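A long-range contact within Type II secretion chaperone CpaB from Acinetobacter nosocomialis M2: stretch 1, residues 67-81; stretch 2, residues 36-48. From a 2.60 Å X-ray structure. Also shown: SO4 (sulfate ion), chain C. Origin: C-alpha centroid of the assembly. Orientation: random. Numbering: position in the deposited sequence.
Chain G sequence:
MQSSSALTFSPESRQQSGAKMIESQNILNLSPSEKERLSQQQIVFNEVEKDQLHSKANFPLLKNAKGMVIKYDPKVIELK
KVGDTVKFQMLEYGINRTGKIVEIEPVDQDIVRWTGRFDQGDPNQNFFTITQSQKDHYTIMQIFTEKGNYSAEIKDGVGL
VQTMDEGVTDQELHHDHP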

# COMPACT_ATOMS: atom_id res chain seq x y z
N GLY G 67 10.40 14.51 6.70
CA GLY G 67 9.10 13.91 6.89
C GLY G 67 8.13 14.90 7.49
O GLY G 67 8.29 16.11 7.35
N MSE G 68 7.13 14.35 8.17
CA MSE G 68 6.04 15.15 8.73
C MSE G 68 5.93 14.92 10.24
O MSE G 68 5.54 13.84 10.68
CB MSE G 68 4.73 14.79 8.03
CG MSE G 68 3.54 15.63 8.44
SE MSE G 68 1.93 14.97 7.56
CE MSE G 68 1.96 13.15 8.25
N VAL G 69 6.26 15.95 11.02
CA VAL G 69 6.25 15.83 12.47
C VAL G 69 4.81 15.75 12.96
O VAL G 69 3.93 16.48 12.49
CB VAL G 69 6.99 17.02 13.11
CG1 VAL G 69 7.39 16.68 14.54
CG2 VAL G 69 8.21 17.39 12.28
N ILE G 70 4.57 14.87 13.93
CA ILE G 70 3.23 14.64 14.47
C ILE G 70 3.30 14.48 15.98
O ILE G 70 4.33 14.10 16.54
CB ILE G 70 2.54 13.41 13.83
CG1 ILE G 70 3.46 12.18 13.91
CG2 ILE G 70 2.13 13.70 12.40
CD1 ILE G 70 3.12 11.22 15.04
N LYS G 71 2.18 14.77 16.63
CA LYS G 71 2.00 14.50 18.05
C LYS G 71 1.10 13.29 18.22
O LYS G 71 0.17 13.08 17.44
CB LYS G 71 1.40 15.72 18.77
CG LYS G 71 1.29 15.55 20.27
CD LYS G 71 1.05 16.88 20.97
CE LYS G 71 1.06 16.71 22.48
NZ LYS G 71 1.00 18.01 23.20
N TYR G 72 1.39 12.48 19.24
CA TYR G 72 0.73 11.19 19.40
C TYR G 72 0.44 10.93 20.87
O TYR G 72 1.27 11.21 21.73
CB TYR G 72 1.59 10.07 18.81
CG TYR G 72 1.12 8.68 19.13
CD1 TYR G 72 -0.10 8.21 18.66
CD2 TYR G 72 1.90 7.82 19.89
CE1 TYR G 72 -0.53 6.93 18.95
CE2 TYR G 72 1.48 6.54 20.18
CZ TYR G 72 0.27 6.10 19.71
OH TYR G 72 -0.15 4.82 20.00
N ASP G 73 -0.74 10.38 21.13
CA ASP G 73 -1.14 9.98 22.48
C ASP G 73 -1.30 8.47 22.51
O ASP G 73 -2.25 7.94 21.89
CB ASP G 73 -2.44 10.67 22.89
CG ASP G 73 -2.69 10.62 24.39
OD1 ASP G 73 -2.34 9.60 25.03
OD2 ASP G 73 -3.23 11.61 24.94
N PRO G 74 -0.43 7.73 23.20
CA PRO G 74 -0.53 6.26 23.20
C PRO G 74 -1.75 5.73 23.94
O PRO G 74 -2.09 4.55 23.76
CB PRO G 74 0.76 5.81 23.88
CG PRO G 74 1.14 6.96 24.75
CD PRO G 74 0.71 8.20 24.00
N LYS G 75 -2.42 6.55 24.75
CA LYS G 75 -3.58 6.09 25.49
C LYS G 75 -4.83 5.98 24.62
O LYS G 75 -5.78 5.29 25.01
CB LYS G 75 -3.85 7.03 26.67
CG LYS G 75 -2.69 7.13 27.64
CD LYS G 75 -2.81 8.34 28.54
CE LYS G 75 -1.59 8.47 29.45
NZ LYS G 75 -1.61 9.73 30.23
N VAL G 76 -4.85 6.64 23.46
CA VAL G 76 -6.01 6.58 22.58
C VAL G 76 -6.16 5.19 21.97
O VAL G 76 -7.26 4.63 21.93
CB VAL G 76 -5.93 7.67 21.50
CG1 VAL G 76 -6.98 7.45 20.43
CG2 VAL G 76 -6.08 9.05 22.13
N ILE G 77 -5.05 4.62 21.49
CA ILE G 77 -5.12 3.30 20.87
C ILE G 77 -5.34 2.21 21.92
O ILE G 77 -6.00 1.20 21.65
CB ILE G 77 -3.86 3.04 20.03
CG1 ILE G 77 -3.94 1.68 19.33
CG2 ILE G 77 -2.61 3.11 20.89
CD1 ILE G 77 -5.11 1.54 18.38
N GLU G 78 -4.80 2.39 23.12
CA GLU G 78 -4.94 1.39 24.17
C GLU G 78 -6.38 1.25 24.65
O GLU G 78 -6.73 0.21 25.21
CB GLU G 78 -4.03 1.72 25.35
CG GLU G 78 -2.54 1.64 25.01
CD GLU G 78 -1.67 2.24 26.09
OE1 GLU G 78 -2.21 2.64 27.14
OE2 GLU G 78 -0.44 2.30 25.89
N LEU G 79 -7.21 2.26 24.44
CA LEU G 79 -8.63 2.19 24.77
C LEU G 79 -9.48 1.69 23.61
O LEU G 79 -10.71 1.65 23.74
CB LEU G 79 -9.13 3.57 25.23
CG LEU G 79 -8.54 4.11 26.53
CD1 LEU G 79 -9.05 5.51 26.82
CD2 LEU G 79 -8.84 3.17 27.68
N LYS G 80 -8.86 1.30 22.50
CA LYS G 80 -9.59 0.78 21.35
C LYS G 80 -9.66 -0.74 21.42
O LYS G 80 -8.67 -1.41 21.72
CB LYS G 80 -8.92 1.21 20.05
CG LYS G 80 -8.85 2.71 19.83
CD LYS G 80 -10.24 3.31 19.65
CE LYS G 80 -10.16 4.80 19.38
NZ LYS G 80 -11.51 5.41 19.16
N LYS G 81 -10.85 -1.27 21.13
CA LYS G 81 -11.08 -2.71 21.10
C LYS G 81 -11.35 -3.14 19.66
O LYS G 81 -11.49 -2.32 18.75
CB LYS G 81 -12.24 -3.09 22.02
CG LYS G 81 -12.11 -2.49 23.42
CD LYS G 81 -12.92 -3.26 24.46
CE LYS G 81 -14.42 -3.07 24.26
NZ LYS G 81 -15.19 -3.72 25.36
S SO4 C . -12.02 12.68 15.96
O1 SO4 C . -10.66 12.40 16.43
O2 SO4 C . -12.98 12.11 16.91
O3 SO4 C . -12.21 14.12 15.88
O4 SO4 C . -12.21 12.08 14.65
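Stretch 2 36-48: ERLSQQQIVFNEV

Stretch 2 lies on stretch 1 in two different ways: near its C-terminal end it pairs as a β-strand, and toward its N-terminal end it runs as irregular chain beside a short, weakly bonded helix. The strand of Asn 46 and its neighbours runs roughly antiparallel to strand 68-72, at 138° between their N-to-C directions, with the axes 4.5 Å apart at their closest. Because the directions oppose, numbers rise along one stretch as they fall along the other: Ile 70 faces Glu 47 with CA atoms 4.5 Å apart, Val 76 lies nearest Gln 40 at 6.9 Å between CA atoms, and Leu 79 nearest Arg 37 at 7.6 Å between CA atoms. The chains thus draw apart on leaving the sheet, and side chains must bridge the wider gap. Together the two stretches bury 872 Å².

Leu 79 gives up the most surface. Its CA-to-CB bond points toward stretch 2, and with chi1 m and chi2 t Leu 79 CD1 comes to 3.3 Å from Arg 37 O, packing on the backbone of the type I turn from Glu 36 to Ser 39. That turn is closed by Ser 39 N bonding to Glu 36 O at 3.0 Å. The rule here is that a leucine can use a turn's backbone as its packing surface. The end of Gln 40 comes close to the same residue, with Gln 40 NE2 3.5 Å from Leu 79 CB. Gln 40 OE1 lies 3.2 Å from Leu 79 O, but both are acceptors, so this is proximity without a hydrogen bond.

The helix begins after Asp 73, whose OD1 caps it by accepting from Lys 75 N at 3.1 Å. One side of it offers Val 76, directed toward stretch 2, with Val 76 CG2 3.4 Å from Gln 41 OE1. Just beyond, Lys 80 starts out sideways, yet its end comes nearer, and Lys 80 NZ makes a weak hydrogen bond to Gln 41 O at 3.3 Å. The CA-to-CB bonds of Gln 42 and Ile 43 point away from stretch 1; Ile 43 N donates to O1 of a sulfate, probably from the crystallisation liquor, at 2.9 Å, and Gln 42 N donates weakly to sulfate O2 at 3.2 Å.

Phe 45 is the second large contributor, and Phe 45 CD1 meets Ile 70 CG2 at 3.7 Å. Val 44, just before it, sets its O at the edge of the Tyr 72 ring, with Val 44 O 3.7 Å from Tyr 72 CD1, and Val 44 CG1 lies 4.0 Å from Tyr 72 CE1. Backbone bonds fix the alignment: Lys 71 N donates to Asn 46 O at 2.9 Å, Asn 46 N returns the bond to Lys 71 O at 3.1 Å, and Val 48 N reaches Val 69 O at 3.2 Å. At this far end Val 69 CG1 and Val 48 CG1 add an apolar contact of 4.2 Å. The backbone bonds set the register, and a mixture of apolar and polar side chains packs beyond them.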

# COMPACT_ATOMS: atom_id res chain seq x y z
N GLU G 36 -12.28 11.14 31.42
CA GLU G 36 -11.39 11.20 30.27
C GLU G 36 -11.21 9.87 29.57
O GLU G 36 -10.95 9.86 28.36
CB GLU G 36 -10.01 11.73 30.69
CG GLU G 36 -9.89 13.25 30.66
CD GLU G 36 -10.22 13.84 29.30
OE1 GLU G 36 -11.12 14.70 29.22
OE2 GLU G 36 -9.58 13.43 28.30
N ARG G 37 -11.34 8.75 30.28
CA ARG G 37 -11.21 7.44 29.64
C ARG G 37 -12.31 7.22 28.61
O ARG G 37 -12.12 6.45 27.66
CB ARG G 37 -11.21 6.34 30.71
CG ARG G 37 -12.23 5.23 30.51
CD ARG G 37 -12.05 4.14 31.54
NE ARG G 37 -12.11 4.66 32.91
CZ ARG G 37 -13.21 4.69 33.65
NH1 ARG G 37 -14.36 4.24 33.16
NH2 ARG G 37 -13.17 5.19 34.88
N LEU G 38 -13.45 7.88 28.77
CA LEU G 38 -14.53 7.77 27.80
C LEU G 38 -14.20 8.47 26.48
O LEU G 38 -14.80 8.15 25.46
CB LEU G 38 -15.83 8.31 28.40
CG LEU G 38 -16.55 9.53 27.81
CD1 LEU G 38 -17.51 9.14 26.69
CD2 LEU G 38 -17.29 10.28 28.90
N SER G 39 -13.25 9.41 26.49
CA SER G 39 -12.87 10.11 25.27
C SER G 39 -12.36 9.14 24.22
O SER G 39 -11.29 8.53 24.39
CB SER G 39 -11.80 11.17 25.57
OG SER G 39 -12.32 12.20 26.39
N GLN G 40 -13.11 8.98 23.14
CA GLN G 40 -12.78 8.05 22.06
C GLN G 40 -12.71 8.85 20.76
O GLN G 40 -13.70 8.97 20.03
CB GLN G 40 -13.81 6.92 21.96
CG GLN G 40 -13.89 6.04 23.19
CD GLN G 40 -12.61 5.26 23.43
OE1 GLN G 40 -12.37 4.23 22.80
NE2 GLN G 40 -11.78 5.75 24.34
N GLN G 41 -11.53 9.41 20.47
CA GLN G 41 -11.31 10.12 19.23
C GLN G 41 -10.82 9.15 18.16
O GLN G 41 -10.01 8.26 18.43
CB GLN G 41 -10.30 11.25 19.42
CG GLN G 41 -8.96 10.82 19.98
CD GLN G 41 -7.89 11.88 19.81
OE1 GLN G 41 -6.95 11.96 20.60
NE2 GLN G 41 -8.03 12.71 18.78
N GLN G 42 -11.33 9.32 16.94
CA GLN G 42 -10.93 8.44 15.85
C GLN G 42 -9.58 8.82 15.27
O GLN G 42 -8.88 7.96 14.72
CB GLN G 42 -12.00 8.46 14.75
CG GLN G 42 -13.36 7.95 15.21
CD GLN G 42 -14.42 8.05 14.14
OE1 GLN G 42 -14.20 8.63 13.08
NE2 GLN G 42 -15.59 7.47 14.40
N ILE G 43 -9.18 10.08 15.40
CA ILE G 43 -7.88 10.52 14.91
C ILE G 43 -6.78 9.96 15.80
O ILE G 43 -6.86 10.05 17.03
CB ILE G 43 -7.82 12.05 14.84
CG1 ILE G 43 -8.71 12.58 13.72
CG2 ILE G 43 -6.39 12.53 14.66
CD1 ILE G 43 -8.73 14.09 13.61
N VAL G 44 -5.77 9.36 15.18
CA VAL G 44 -4.68 8.73 15.93
C VAL G 44 -3.59 9.73 16.28
O VAL G 44 -3.21 9.87 17.45
CB VAL G 44 -4.12 7.54 15.14
CG1 VAL G 44 -3.13 6.76 15.98
CG2 VAL G 44 -5.25 6.63 14.67
N PHE G 45 -3.07 10.44 15.29
CA PHE G 45 -2.04 11.45 15.50
C PHE G 45 -2.43 12.74 14.78
O PHE G 45 -3.33 12.76 13.93
CB PHE G 45 -0.66 10.97 15.02
CG PHE G 45 -0.67 10.40 13.62
CD1 PHE G 45 -0.59 11.24 12.52
CD2 PHE G 45 -0.74 9.04 13.41
CE1 PHE G 45 -0.59 10.72 11.24
CE2 PHE G 45 -0.74 8.51 12.13
CZ PHE G 45 -0.67 9.36 11.05
N ASN G 46 -1.74 13.82 15.13
CA ASN G 46 -2.05 15.15 14.61
C ASN G 46 -0.79 15.81 14.08
O ASN G 46 0.28 15.70 14.69
CB ASN G 46 -2.68 16.03 15.69
CG ASN G 46 -4.06 15.56 16.10
OD1 ASN G 46 -4.91 15.29 15.26
ND2 ASN G 46 -4.28 15.44 17.41
N GLU G 47 -0.91 16.51 12.96
CA GLU G 47 0.20 17.27 12.41
C GLU G 47 0.61 18.39 13.37
O GLU G 47 -0.18 18.87 14.19
CB GLU G 47 -0.16 17.88 11.06
CG GLU G 47 0.08 16.99 9.86
CD GLU G 47 0.52 17.78 8.64
OE1 GLU G 47 1.40 18.65 8.78
OE2 GLU G 47 -0.02 17.53 7.54
N VAL G 48 1.87 18.80 13.26
CA VAL G 48 2.39 19.91 14.04
C VAL G 48 3.68 20.43 13.41
O VAL G 48 3.85 21.63 13.21
CB VAL G 48 2.63 19.51 15.51
CG1 VAL G 48 3.76 18.51 15.61
CG2 VAL G 48 2.91 20.75 16.35